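Local coordinates for flagellar biosynthesis protein FlhA (Bacillus subtilis, PDB 3MIX), which takes part in the export of flagellar proteins and provides the adaptor for coordinated delivery of late flagellar building blocks to the type III secretion system, at residues E262-Q266 and V362-E367. Numbering follows the deposited sequence.
Sequences EYTRQ and VLSYNE
A bidentate salt bridge joins a helix to the turn after a short strand in the cytosolic domain of FlhA. Residues 262-266 belong to helix 257-267 and are regular alpha-helix, with Gln266 N bonded to Glu262 O at 3.1 Å. Residues 362-364 form a strand that pairs in parallel with strand 339-341. The chain then turns. The two backbones come closest at Gln266 and Glu367, with CA atoms 4.9 Å apart. The segments bury 276 Å² between them.

Ser364-Glu367 form a type I beta turn, with Tyr365 at phi/psi -57/-34° and Asn366 at -78/5°. A backbone hydrogen bond from Glu367 N to Ser364 O (2.9 Å) closes it. Glu367 extends its side chain (chi1 m, chi2 t) back along the turn, and its OE1 accepts a hydrogen bond from Ser364 N at 3.1 Å. The CA-to-CB bond of Arg265 points sideways; with chi1 m, chi2 t and chi3 p the guanidinium then reaches this carboxylate. Arg265 NE donates to Glu367 OE2 at 2.9 Å, and Arg265 NH2 donates to Glu367 OE1 at 2.8 Å. Leu363 CD2 lies at the guanidinium edge, 3.7 Å from Arg265 NH2.

Water 1 donates to Glu262 O (2.6 Å) and to Glu367 OE2 (2.7 Å). Gln266 is extended (chi1 t, chi2 t), and its CG packs 3.5 Å from Asn366 O and 4.0 Å from Asn366 CB.

Glu262 OE1 and Glu367 OE2 are like charges 4.4 Å apart. The Glu262 carboxylate pairs with Arg346 of helix 343-353, which also hydrogen-bonds Val362 O. The buried charge of Glu367 is met by Arg265, a backbone NH and a water.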
# COMPACT_ATOMS: atom_id res chain seq x y z
N GLU A 262 14.35 -5.14 4.76
CA GLU A 262 14.49 -5.41 6.20
C GLU A 262 15.44 -4.38 6.86
O GLU A 262 15.12 -3.80 7.88
CB GLU A 262 14.91 -6.87 6.50
CG GLU A 262 13.84 -7.94 6.16
CD GLU A 262 12.40 -7.56 6.61
OE1 GLU A 262 12.10 -7.60 7.82
OE2 GLU A 262 11.56 -7.25 5.73
N TYR A 263 16.59 -4.12 6.24
CA TYR A 263 17.53 -3.12 6.75
C TYR A 263 16.95 -1.73 6.75
O TYR A 263 17.20 -0.94 7.65
CB TYR A 263 18.84 -3.11 5.96
CG TYR A 263 19.50 -4.44 5.86
CD1 TYR A 263 19.67 -5.24 6.98
CD2 TYR A 263 20.01 -4.88 4.64
CE1 TYR A 263 20.30 -6.49 6.88
CE2 TYR A 263 20.62 -6.13 4.53
CZ TYR A 263 20.77 -6.91 5.65
OH TYR A 263 21.40 -8.14 5.53
N THR A 264 16.19 -1.41 5.70
CA THR A 264 15.57 -0.09 5.60
C THR A 264 14.49 0.09 6.67
O THR A 264 14.47 1.12 7.36
CB THR A 264 15.02 0.16 4.18
OG1 THR A 264 16.10 0.05 3.22
CG2 THR A 264 14.42 1.54 4.06
N ARG A 265 13.60 -0.89 6.82
CA ARG A 265 12.60 -0.85 7.90
C ARG A 265 13.28 -0.60 9.28
O ARG A 265 12.86 0.27 10.03
CB ARG A 265 11.79 -2.15 7.93
CG ARG A 265 10.84 -2.36 6.72
CD ARG A 265 10.20 -3.77 6.79
NE ARG A 265 9.52 -4.00 8.07
CZ ARG A 265 8.27 -3.62 8.33
NH1 ARG A 265 7.53 -3.03 7.39
NH2 ARG A 265 7.75 -3.84 9.53
N GLN A 266 14.35 -1.34 9.58
CA GLN A 266 15.11 -1.13 10.83
C GLN A 266 15.63 0.31 10.93
O GLN A 266 15.48 0.98 11.96
CB GLN A 266 16.25 -2.13 10.96
CG GLN A 266 16.96 -2.11 12.33
CD GLN A 266 18.22 -2.98 12.37
OE1 GLN A 266 19.12 -2.73 13.18
NE2 GLN A 266 18.28 -3.99 11.52
N VAL A 362 3.11 -6.63 11.05
CA VAL A 362 4.08 -7.55 11.62
C VAL A 362 5.38 -6.79 11.80
O VAL A 362 6.04 -6.41 10.82
CB VAL A 362 4.27 -8.80 10.74
CG1 VAL A 362 5.26 -9.77 11.37
CG2 VAL A 362 2.93 -9.47 10.53
N LEU A 363 5.74 -6.54 13.05
CA LEU A 363 6.92 -5.75 13.36
C LEU A 363 8.03 -6.62 13.90
O LEU A 363 7.78 -7.72 14.38
CB LEU A 363 6.59 -4.64 14.36
CG LEU A 363 5.51 -3.62 13.97
CD1 LEU A 363 5.43 -2.54 15.04
CD2 LEU A 363 5.75 -3.01 12.56
N SER A 364 9.26 -6.13 13.81
CA SER A 364 10.36 -6.74 14.54
C SER A 364 10.78 -5.85 15.73
O SER A 364 10.54 -4.63 15.72
CB SER A 364 11.53 -7.07 13.61
OG SER A 364 12.47 -6.02 13.55
N TYR A 365 11.40 -6.45 16.74
CA TYR A 365 11.80 -5.73 17.96
C TYR A 365 12.70 -4.55 17.65
O TYR A 365 12.63 -3.53 18.31
CB TYR A 365 12.51 -6.67 18.95
CG TYR A 365 11.77 -7.95 19.24
CD1 TYR A 365 10.50 -7.94 19.81
CD2 TYR A 365 12.35 -9.18 18.94
CE1 TYR A 365 9.81 -9.13 20.07
CE2 TYR A 365 11.67 -10.38 19.21
CZ TYR A 365 10.40 -10.34 19.77
OH TYR A 365 9.72 -11.52 20.03
N ASN A 366 13.54 -4.71 16.62
CA ASN A 366 14.48 -3.68 16.20
C ASN A 366 13.87 -2.53 15.38
O ASN A 366 14.60 -1.66 14.88
CB ASN A 366 15.64 -4.32 15.43
CG ASN A 366 16.62 -5.07 16.32
OD1 ASN A 366 17.62 -5.59 15.84
ND2 ASN A 366 16.33 -5.13 17.63
N GLU A 367 12.55 -2.56 15.23
CA GLU A 367 11.83 -1.50 14.51
C GLU A 367 11.08 -0.64 15.52
O GLU A 367 10.60 0.44 15.19
CB GLU A 367 10.88 -2.09 13.45
CG GLU A 367 11.60 -3.00 12.43
CD GLU A 367 10.66 -3.72 11.49
OE1 GLU A 367 9.45 -3.83 11.80
OE2 GLU A 367 11.13 -4.20 10.43
O HOH W 1 13.82 -4.34 10.06